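Local coordinates for protein FI20010p1 (Drosophila melanogaster, PDB 7CFB) that probably serves, as the Tudor-domain protein Krimper, in assembly of the piRNA amplification complex that supports gene silencing, at residues T51-S56 with A67-S72; N174-I179 with D216-L221; L84-L89 with K144-I149; K77-R82 with N107-I112. One frame throughout, in Å; residues are numbered along the deposited sequence.

Interaction 1 (T51-S56 with A67-S72)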
# COMPACT_ATOMS: atom_id res chain seq x y z
N THR A 51 -10.09 -12.37 9.25
CA THR A 51 -9.31 -11.39 10.00
C THR A 51 -8.34 -10.71 9.02
O THR A 51 -7.63 -11.41 8.30
CB THR A 51 -8.56 -12.06 11.15
OG1 THR A 51 -9.50 -12.83 11.88
CG2 THR A 51 -7.90 -11.07 12.08
N ALA A 52 -8.38 -9.39 8.98
CA ALA A 52 -7.49 -8.62 8.10
C ALA A 52 -7.25 -7.25 8.72
O ALA A 52 -8.04 -6.81 9.50
CB ALA A 52 -8.09 -8.48 6.75
N VAL A 53 -6.12 -6.66 8.38
CA VAL A 53 -5.77 -5.29 8.79
C VAL A 53 -6.58 -4.32 7.93
O VAL A 53 -6.65 -4.55 6.77
CB VAL A 53 -4.27 -5.04 8.58
CG1 VAL A 53 -3.92 -3.59 8.81
CG2 VAL A 53 -3.44 -5.95 9.44
N LEU A 54 -7.14 -3.29 8.54
CA LEU A 54 -7.83 -2.25 7.75
C LEU A 54 -6.68 -1.36 7.28
O LEU A 54 -6.19 -0.59 8.06
CB LEU A 54 -8.80 -1.50 8.66
CG LEU A 54 -9.51 -0.31 8.03
CD1 LEU A 54 -10.17 -0.71 6.75
CD2 LEU A 54 -10.52 0.30 8.97
N ALA A 55 -6.25 -1.56 6.05
CA ALA A 55 -5.07 -0.86 5.50
C ALA A 55 -5.29 0.64 5.41
O ALA A 55 -4.47 1.36 5.85
CB ALA A 55 -4.75 -1.45 4.16
N SER A 56 -6.42 1.06 4.87
CA SER A 56 -6.71 2.49 4.73
C SER A 56 -8.20 2.67 4.52
O SER A 56 -8.86 1.75 4.09
CB SER A 56 -5.94 3.10 3.60
OG SER A 56 -6.21 2.46 2.39
N ALA A 67 -5.88 -5.85 4.23
CA ALA A 67 -4.63 -6.59 3.95
C ALA A 67 -4.48 -7.76 4.90
O ALA A 67 -4.61 -7.57 6.09
CB ALA A 67 -3.46 -5.66 4.03
N LYS A 68 -4.22 -8.93 4.35
CA LYS A 68 -4.01 -10.13 5.18
C LYS A 68 -2.72 -10.02 5.98
O LYS A 68 -2.76 -10.36 7.11
CB LYS A 68 -4.15 -11.40 4.36
CG LYS A 68 -5.46 -12.13 4.57
CD LYS A 68 -5.56 -12.68 5.93
CE LYS A 68 -6.57 -13.79 6.09
NZ LYS A 68 -6.72 -14.13 7.51
N TRP A 69 -1.63 -9.54 5.39
CA TRP A 69 -0.33 -9.45 6.10
C TRP A 69 0.01 -10.81 6.71
O TRP A 69 0.37 -10.86 7.86
CB TRP A 69 -0.29 -8.31 7.12
CG TRP A 69 -0.12 -6.96 6.51
CD1 TRP A 69 -1.02 -5.95 6.52
CD2 TRP A 69 1.00 -6.48 5.77
NE1 TRP A 69 -0.53 -4.87 5.85
CE2 TRP A 69 0.70 -5.17 5.37
CE3 TRP A 69 2.23 -7.02 5.40
CZ2 TRP A 69 1.59 -4.39 4.64
CZ3 TRP A 69 3.09 -6.26 4.65
CH2 TRP A 69 2.77 -4.97 4.29
N ASP A 70 -0.20 -11.88 5.92
CA ASP A 70 0.08 -13.31 6.27
C ASP A 70 1.58 -13.66 6.18
O ASP A 70 2.31 -13.02 5.37
CB ASP A 70 -0.68 -14.28 5.37
CG ASP A 70 0.03 -14.69 4.09
OD1 ASP A 70 0.78 -13.87 3.51
OD2 ASP A 70 -0.19 -15.81 3.66
N GLU A 71 1.96 -14.75 6.86
CA GLU A 71 3.37 -15.17 7.03
C GLU A 71 4.08 -15.19 5.67
O GLU A 71 5.23 -14.92 5.66
CB GLU A 71 3.49 -16.45 7.85
CG GLU A 71 3.51 -16.20 9.35
CD GLU A 71 4.66 -15.36 9.89
OE1 GLU A 71 4.46 -14.66 10.89
OE2 GLU A 71 5.75 -15.42 9.31
N SER A 72 3.40 -15.43 4.56
CA SER A 72 3.95 -15.37 3.18
C SER A 72 4.42 -13.96 2.78
O SER A 72 5.19 -13.87 1.86
CB SER A 72 3.00 -15.95 2.19
OG SER A 72 1.90 -15.12 1.95
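V53 and A67 pair backbone to backbone where strand 49-57 meets strand 64-67, an antiparallel hydrogen-bonded pair in a five-stranded mixed sheet. V53 N donates to A67 O at 2.9 Å, and A67 N returns a bond to V53 O at 3.0 Å. The strand order, 49-57, 64-67, 157-161, 189-194 and 176-184, with the outer two also paired, is consistent with the OB-like (staphylococcal-nuclease-like) part that accompanies the Tudor core in extended Tudor domains. Beyond A67 the ladder ends, because K68 and W69 turn out of the strand; W69 has positive phi, and the chain then runs toward helix 74-80. K68 nonetheless stays linked to strand 49-57 through its side chain. Its chain bends at chi2 (-67°), which puts CD 3.4 Å from T51 O, and NZ ends as a donor 3.0 Å from that same T51 O. The ammonium lies in the plane of the T51 carbonyl, with a C=O...N angle of 148°. On the face that carries the V53 and A67 side chains, a V53 chi1 of 172° leaves CG2 anti to the carbonyl carbon, beside the backbone N, and this branch packs 3.8 Å from W69 CD1, on the pyrrole part of the indole. A55, itself part of a classic beta bulge in which A55 and S56 both face Y65, brings its CB to 4.4 Å from A67 CB. M220 of helix 215-228 packs against W69, and L221 of the same helix reaches V53; the W69 backbone is held by Q155 at N and by K77 at O.

Interaction 2 (N174-I179 with D216-L221)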
# COMPACT_ATOMS: atom_id res chain seq x y z
N ASN A 174 -4.98 0.51 10.43
CA ASN A 174 -3.76 -0.13 10.98
C ASN A 174 -4.12 -0.95 12.22
O ASN A 174 -3.31 -1.04 13.07
CB ASN A 174 -2.57 0.81 11.15
CG ASN A 174 -2.02 1.31 9.84
OD1 ASN A 174 -1.72 0.52 8.97
ND2 ASN A 174 -1.87 2.61 9.71
N THR A 175 -5.33 -1.47 12.29
CA THR A 175 -5.73 -2.42 13.35
C THR A 175 -6.33 -3.66 12.68
O THR A 175 -6.74 -3.57 11.54
CB THR A 175 -6.71 -1.82 14.36
OG1 THR A 175 -7.96 -1.62 13.73
CG2 THR A 175 -6.22 -0.54 14.98
N TYR A 176 -6.31 -4.79 13.38
CA TYR A 176 -6.94 -6.02 12.86
C TYR A 176 -8.45 -5.94 13.09
O TYR A 176 -8.87 -5.59 14.15
CB TYR A 176 -6.35 -7.27 13.50
CG TYR A 176 -4.98 -7.64 13.01
CD1 TYR A 176 -4.82 -8.46 11.92
CD2 TYR A 176 -3.85 -7.18 13.65
CE1 TYR A 176 -3.56 -8.79 11.46
CE2 TYR A 176 -2.59 -7.51 13.21
CZ TYR A 176 -2.45 -8.32 12.12
OH TYR A 176 -1.21 -8.64 11.69
N ILE A 177 -9.21 -6.28 12.06
CA ILE A 177 -10.69 -6.32 12.14
C ILE A 177 -11.19 -7.65 11.59
O ILE A 177 -10.40 -8.39 11.04
CB ILE A 177 -11.35 -5.16 11.38
CG1 ILE A 177 -11.09 -5.20 9.87
CG2 ILE A 177 -10.96 -3.83 11.97
CD1 ILE A 177 -11.97 -4.28 9.10
N LYS A 178 -12.46 -7.95 11.82
CA LYS A 178 -13.08 -9.15 11.23
C LYS A 178 -14.15 -8.66 10.26
O LYS A 178 -14.89 -7.80 10.63
CB LYS A 178 -13.62 -10.10 12.29
CG LYS A 178 -12.64 -10.51 13.37
CD LYS A 178 -13.15 -11.60 14.28
CE LYS A 178 -12.18 -11.96 15.38
NZ LYS A 178 -10.82 -12.29 14.88
N ILE A 179 -14.15 -9.18 9.04
CA ILE A 179 -15.13 -8.75 8.02
C ILE A 179 -15.90 -9.96 7.49
O ILE A 179 -15.29 -10.98 7.31
CB ILE A 179 -14.44 -8.02 6.85
CG1 ILE A 179 -13.28 -8.84 6.29
CG2 ILE A 179 -14.00 -6.62 7.24
CD1 ILE A 179 -12.92 -8.48 4.90
N ASP A 216 5.06 -9.51 16.81
CA ASP A 216 5.85 -8.76 15.80
C ASP A 216 4.91 -8.04 14.84
O ASP A 216 5.24 -6.97 14.41
CB ASP A 216 6.82 -9.68 15.06
CG ASP A 216 7.99 -10.15 15.91
OD1 ASP A 216 8.20 -9.59 16.99
OD2 ASP A 216 8.66 -11.07 15.47
N ASP A 217 3.80 -8.68 14.48
CA ASP A 217 2.82 -8.10 13.55
C ASP A 217 2.24 -6.81 14.16
O ASP A 217 2.19 -5.83 13.47
CB ASP A 217 1.76 -9.15 13.21
CG ASP A 217 2.12 -10.06 12.06
OD1 ASP A 217 3.06 -9.78 11.34
OD2 ASP A 217 1.44 -11.05 11.90
N MET A 218 1.88 -6.83 15.43
CA MET A 218 1.34 -5.61 16.08
C MET A 218 2.42 -4.53 16.13
O MET A 218 2.10 -3.37 15.98
CB MET A 218 0.81 -5.92 17.47
CG MET A 218 -0.32 -6.90 17.44
SD MET A 218 -1.85 -6.17 16.86
CE MET A 218 -2.22 -5.07 18.22
N ALA A 219 3.67 -4.93 16.37
CA ALA A 219 4.77 -3.95 16.40
C ALA A 219 4.91 -3.32 15.02
O ALA A 219 5.10 -2.12 14.94
CB ALA A 219 6.03 -4.64 16.82
N MET A 220 4.81 -4.12 13.98
CA MET A 220 4.92 -3.55 12.62
C MET A 220 3.77 -2.57 12.37
O MET A 220 4.01 -1.55 11.79
CB MET A 220 4.87 -4.66 11.58
CG MET A 220 5.12 -4.12 10.25
SD MET A 220 4.74 -5.31 9.04
CE MET A 220 2.97 -5.48 9.20
N LEU A 221 2.57 -2.89 12.82
CA LEU A 221 1.42 -1.99 12.59
C LEU A 221 1.64 -0.65 13.29
O LEU A 221 1.23 0.34 12.74
CB LEU A 221 0.13 -2.70 12.97
CG LEU A 221 -0.36 -3.73 11.97
CD1 LEU A 221 -1.83 -4.00 12.19
CD2 LEU A 221 -0.12 -3.26 10.55
O HOH W 1 -0.88 -10.79 10.20
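L221 and N174 make the tight part of this contact, where the backbone of helix 215-228 comes nearest to the turn leading into strand 176-184. L221 CD1 sits 3.4 Å from N174 O, and the same methyl touches Y176 CE2 at 3.7 Å, so one leucine branch is wedged between a backbone carbonyl and a tyrosine ring. Y176 chi1 (-74°) sets CG anti to the carbonyl carbon, and from there the ring extends to the helix, crossing the L221 side chain at about a right angle. N174 itself has positive phi, and its amide ND2 is hydrogen-bonded to D225, one turn further along the helix. The helix packs beside the five-stranded sheet to which strand 176-184 belongs; the axis of helix segment 216-221 makes 104° with that of strand segment 176-179, and V53 of strand 49-57 touches both Y176 and L221. On the open side, exposed M218 makes a looser Met-aromatic contact at the ring edge: its SD is 5.0 Å from the Y176 ring centroid and 78° off the ring normal. The phenol end is polar and water-mediated, beside the buried D217 carboxylate. Y176 OH approaches D217 CB to 3.4 Å, but no direct hydrogen bond joins the segments; a water lies 2.6 Å from Y176 OH and 2.9 Å from D217 OD2. D217 OD1 forms a salt bridge with K77 of helix 74-80, which probably stabilises the charged form of D217.

Interaction 3 (L84-L89 with K144-I149)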
# COMPACT_ATOMS: atom_id res chain seq x y z
N LEU A 84 16.23 -5.40 6.23
CA LEU A 84 17.00 -5.89 5.05
C LEU A 84 17.60 -4.71 4.30
O LEU A 84 16.90 -3.80 4.02
CB LEU A 84 16.12 -6.66 4.07
CG LEU A 84 15.39 -7.90 4.55
CD1 LEU A 84 14.62 -8.49 3.39
CD2 LEU A 84 16.36 -8.94 5.07
N PRO A 85 18.90 -4.72 3.97
CA PRO A 85 19.47 -3.66 3.17
C PRO A 85 18.97 -3.76 1.73
O PRO A 85 18.72 -4.82 1.28
CB PRO A 85 20.98 -3.92 3.25
CG PRO A 85 21.09 -5.35 3.59
CD PRO A 85 19.87 -5.68 4.42
N LEU A 86 18.87 -2.63 1.05
CA LEU A 86 18.41 -2.59 -0.35
C LEU A 86 19.33 -1.69 -1.15
O LEU A 86 19.92 -0.82 -0.60
CB LEU A 86 16.99 -2.04 -0.40
CG LEU A 86 15.88 -2.87 0.23
CD1 LEU A 86 14.58 -2.11 0.15
CD2 LEU A 86 15.73 -4.19 -0.49
N GLN A 87 19.43 -1.93 -2.44
CA GLN A 87 20.26 -1.10 -3.32
C GLN A 87 19.50 0.19 -3.60
O GLN A 87 18.43 0.13 -4.15
CB GLN A 87 20.50 -1.87 -4.60
CG GLN A 87 21.17 -1.07 -5.69
CD GLN A 87 22.59 -0.73 -5.32
OE1 GLN A 87 22.89 0.34 -4.85
NE2 GLN A 87 23.47 -1.68 -5.54
N GLU A 88 20.06 1.33 -3.24
CA GLU A 88 19.42 2.63 -3.54
C GLU A 88 19.44 2.82 -5.06
O GLU A 88 20.33 2.33 -5.69
CB GLU A 88 20.07 3.75 -2.74
CG GLU A 88 19.38 5.08 -2.87
CD GLU A 88 19.94 6.22 -2.04
OE1 GLU A 88 20.60 5.96 -1.03
OE2 GLU A 88 19.68 7.35 -2.40
N LEU A 89 18.44 3.50 -5.60
CA LEU A 89 18.30 3.71 -7.05
C LEU A 89 18.39 5.20 -7.39
O LEU A 89 18.05 5.99 -6.58
CB LEU A 89 16.91 3.22 -7.46
CG LEU A 89 16.72 1.72 -7.58
CD1 LEU A 89 15.30 1.43 -8.01
CD2 LEU A 89 17.69 1.14 -8.57
N LYS A 144 15.67 -0.60 -5.05
CA LYS A 144 15.34 -1.80 -5.84
C LYS A 144 15.01 -2.93 -4.87
O LYS A 144 15.64 -3.05 -3.86
CB LYS A 144 16.53 -2.20 -6.70
CG LYS A 144 16.25 -3.34 -7.66
CD LYS A 144 17.42 -4.25 -7.83
CE LYS A 144 18.04 -4.14 -9.19
NZ LYS A 144 17.29 -4.96 -10.17
N LEU A 145 13.96 -3.67 -5.15
CA LEU A 145 13.64 -4.78 -4.26
C LEU A 145 14.28 -6.03 -4.84
O LEU A 145 14.41 -6.12 -6.01
CB LEU A 145 12.13 -4.99 -4.24
CG LEU A 145 11.32 -3.95 -3.50
CD1 LEU A 145 9.88 -4.06 -3.95
CD2 LEU A 145 11.42 -4.15 -2.02
N PRO A 146 14.66 -7.02 -4.02
CA PRO A 146 15.09 -8.29 -4.53
C PRO A 146 13.86 -8.91 -5.22
O PRO A 146 12.78 -8.83 -4.72
CB PRO A 146 15.55 -9.08 -3.31
CG PRO A 146 14.93 -8.36 -2.16
CD PRO A 146 14.81 -6.92 -2.59
N ASP A 147 14.11 -9.69 -6.25
CA ASP A 147 13.06 -10.22 -7.14
C ASP A 147 11.95 -10.96 -6.38
O ASP A 147 10.82 -10.77 -6.75
CB ASP A 147 13.70 -11.10 -8.19
CG ASP A 147 12.77 -11.42 -9.33
OD1 ASP A 147 12.73 -10.66 -10.28
OD2 ASP A 147 12.13 -12.43 -9.25
N ASP A 148 12.26 -11.72 -5.35
CA ASP A 148 11.19 -12.41 -4.62
C ASP A 148 10.23 -11.39 -3.99
O ASP A 148 9.05 -11.62 -4.05
CB ASP A 148 11.75 -13.43 -3.63
CG ASP A 148 12.45 -12.84 -2.43
OD1 ASP A 148 13.43 -12.16 -2.63
OD2 ASP A 148 11.95 -13.00 -1.35
N ILE A 149 10.74 -10.31 -3.41
CA ILE A 149 9.89 -9.29 -2.75
C ILE A 149 9.09 -8.54 -3.80
O ILE A 149 7.95 -8.30 -3.61
CB ILE A 149 10.75 -8.38 -1.87
CG1 ILE A 149 11.76 -9.21 -1.09
CG2 ILE A 149 9.87 -7.55 -0.96
CD1 ILE A 149 12.10 -8.70 0.26
O HOH W 2 18.17 -4.20 -3.51
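K144 N donates to Q87 O at 3.0 Å, an almost straight bond (167° at the hydrogen), while a water fills the place beside it, accepting from Q87 N at 2.8 Å and donating to K144 O at 2.8 Å. The two backbones are thus joined by one direct bond and one relayed bond. L89 lies next to the direct bond, with its CG 3.6 Å from K144 N and its CD2 packed against the K144 CB. Here strand 87-89, only weakly bonded, is an edge strand of the antiparallel sheet of the Tudor domain, and strand 142-144 is its neighbour. Past K144 the chain leaves the sheet through P146, which holds the N-cap position of helix 147-150. L86 covers this exit. Its chi1 (-66°) sets CG anti to the carbonyl carbon, and the two methyls divide the work: CD2 is 3.6 Å from P146 CD, the side chains crossing at about a right angle, and also rests against K144 O, while CD1 turns to L145 CD2. Both leucines reach A100 of strand 99-103. Two residues before L86, L84 CD1 meets I149 CD1 at 4.0 Å, methyl against methyl, beside R75 of helix 74-80.

Interaction 4 (K77-R82 with N107-I112); sequences KKVLQR and NIITRI
R82 reaches across to N107 and I109 through two torsions: chi1 (-66°) sets CG anti to the carbonyl carbon, and a bend at chi3 (77°) sets the run of the chain from CD into NE, which lies 3.6 Å from I109 CD1. The residue is the C-prime position of a Schellman motif that ends helix 74-80, with R82 N bonded to V79 O and Q83 N to K78 O; its positive phi turns the chain out of the helix, beside the start of strand 108-117. N107 and I108 form a G1 beta bulge there, both facing D103. The last helical turn lies against the strand. L80 O accepts from I109 N at 3.2 Å, in the carbonyl plane and on a lone pair, and also receives a CA-H...O contact from I108 CA at 3.4 Å. In the reverse sense, L80 CA points its hydrogen at I109 O, 3.1 Å away. The side chains reinforce this interlock: V79 CG1 packs on I109 CG2 at 3.6 Å, and L80 CD2 meets I108 CB at 4.0 Å, L80 and I108 lying side by side and pointing the same way. L80 also touches I224 of helix 215-228. At the exposed end the R82 guanidinium and the N107 amide stand nearly perpendicular, yet R82 NH1 donates almost straight (169°) to N107 OD1 at 3.1 Å, that oxygen lying in the guanidinium plane.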
# COMPACT_ATOMS: atom_id res chain seq x y z
N LYS A 77 7.43 -7.37 5.17
CA LYS A 77 7.48 -6.87 6.56
C LYS A 77 8.92 -6.55 6.94
O LYS A 77 9.15 -5.54 7.52
CB LYS A 77 6.87 -7.91 7.50
CG LYS A 77 5.43 -8.29 7.21
CD LYS A 77 4.82 -9.07 8.33
CE LYS A 77 4.06 -10.30 7.90
NZ LYS A 77 3.15 -10.78 8.95
N LYS A 78 9.86 -7.41 6.56
CA LYS A 78 11.29 -7.20 6.87
C LYS A 78 11.80 -5.93 6.18
O LYS A 78 12.55 -5.23 6.79
CB LYS A 78 12.12 -8.41 6.45
CG LYS A 78 12.14 -9.57 7.42
CD LYS A 78 13.15 -10.60 6.98
CE LYS A 78 12.96 -11.98 7.58
NZ LYS A 78 12.46 -11.93 8.97
N VAL A 79 11.42 -5.69 4.94
CA VAL A 79 11.82 -4.45 4.23
C VAL A 79 11.20 -3.24 4.93
O VAL A 79 11.87 -2.27 5.14
CB VAL A 79 11.40 -4.47 2.76
CG1 VAL A 79 11.42 -3.09 2.14
CG2 VAL A 79 12.25 -5.43 1.96
N LEU A 80 9.94 -3.37 5.32
CA LEU A 80 9.22 -2.23 5.92
C LEU A 80 9.88 -1.78 7.22
O LEU A 80 10.07 -0.63 7.38
CB LEU A 80 7.76 -2.61 6.13
CG LEU A 80 6.85 -1.42 6.35
CD1 LEU A 80 5.52 -1.60 5.65
CD2 LEU A 80 6.65 -1.16 7.82
N GLN A 81 10.35 -2.72 8.03
CA GLN A 81 10.97 -2.42 9.34
C GLN A 81 12.49 -2.21 9.23
O GLN A 81 13.15 -2.26 10.24
CB GLN A 81 10.53 -3.46 10.36
CG GLN A 81 9.06 -3.35 10.68
CD GLN A 81 8.60 -4.51 11.51
OE1 GLN A 81 8.36 -4.38 12.69
NE2 GLN A 81 8.49 -5.66 10.89
N ARG A 82 13.00 -2.08 8.01
CA ARG A 82 14.41 -1.80 7.70
C ARG A 82 15.31 -2.92 8.24
O ARG A 82 16.36 -2.61 8.70
CB ARG A 82 14.80 -0.41 8.20
CG ARG A 82 14.09 0.72 7.48
CD ARG A 82 14.86 2.01 7.40
NE ARG A 82 15.88 1.96 6.39
CZ ARG A 82 16.76 2.91 6.17
NH1 ARG A 82 16.73 4.01 6.88
NH2 ARG A 82 17.64 2.77 5.21
N ASN A 107 10.94 6.41 9.34
CA ASN A 107 11.87 5.27 9.21
C ASN A 107 11.22 3.95 8.74
O ASN A 107 11.51 2.93 9.32
CB ASN A 107 12.71 5.10 10.47
CG ASN A 107 14.09 4.57 10.16
OD1 ASN A 107 14.62 4.79 9.08
ND2 ASN A 107 14.65 3.84 11.10
N ILE A 108 10.36 3.98 7.72
CA ILE A 108 9.83 2.71 7.17
C ILE A 108 10.02 2.71 5.66
O ILE A 108 10.18 3.76 5.10
CB ILE A 108 8.37 2.43 7.55
CG1 ILE A 108 7.38 3.29 6.77
CG2 ILE A 108 8.16 2.52 9.04
CD1 ILE A 108 6.03 2.67 6.67
N ILE A 109 10.10 1.54 5.06
CA ILE A 109 10.27 1.44 3.59
C ILE A 109 9.10 0.63 3.03
O ILE A 109 8.94 -0.51 3.41
CB ILE A 109 11.63 0.84 3.25
CG1 ILE A 109 12.77 1.76 3.70
CG2 ILE A 109 11.72 0.50 1.79
CD1 ILE A 109 14.12 1.21 3.39
N THR A 110 8.37 1.22 2.10
CA THR A 110 7.15 0.56 1.57
C THR A 110 7.23 0.36 0.06
O THR A 110 7.89 1.13 -0.58
CB THR A 110 5.93 1.37 1.98
OG1 THR A 110 4.76 0.58 1.87
CG2 THR A 110 5.79 2.64 1.18
N ARG A 111 6.50 -0.63 -0.45
CA ARG A 111 6.45 -0.97 -1.89
C ARG A 111 5.62 0.08 -2.61
O ARG A 111 4.65 0.51 -2.08
CB ARG A 111 6.00 -2.41 -2.13
CG ARG A 111 6.84 -3.45 -1.43
CD ARG A 111 6.68 -4.82 -2.04
NE ARG A 111 5.34 -5.29 -1.84
CZ ARG A 111 4.76 -6.24 -2.52
NH1 ARG A 111 5.40 -6.87 -3.47
NH2 ARG A 111 3.52 -6.55 -2.26
N ILE A 112 6.06 0.45 -3.79
CA ILE A 112 5.44 1.55 -4.56
C ILE A 112 5.55 1.25 -6.05
O ILE A 112 6.43 0.53 -6.44
CB ILE A 112 6.20 2.85 -4.21
CG1 ILE A 112 5.54 4.12 -4.75
CG2 ILE A 112 7.67 2.75 -4.56
CD1 ILE A 112 6.28 5.38 -4.50

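Interactions 1 and 4 are mostly buried, whereas 2 and 3 are partly buried and each includes a water bridge. Interactions 1 and 2 share the five-stranded sheet through neighbouring strands 49-57 and 176-184; V53 CG2 touches Y176 CE1 at 3.5 Å. Interactions 3 and 4 both belong to the antiparallel Tudor sheet, one at its thinly bonded edge, the other where helix 74-80 meets an inner strand. K77, in the helix of interaction 4, ties that helix to interactions 1 and 2. Strand pairing dominates interaction 1, aromatic and aliphatic packing interaction 2, leucine contacts beside a single direct backbone bond interaction 3, and helix-end carbonyl bonding with an exposed arginine-asparagine pair interaction 4.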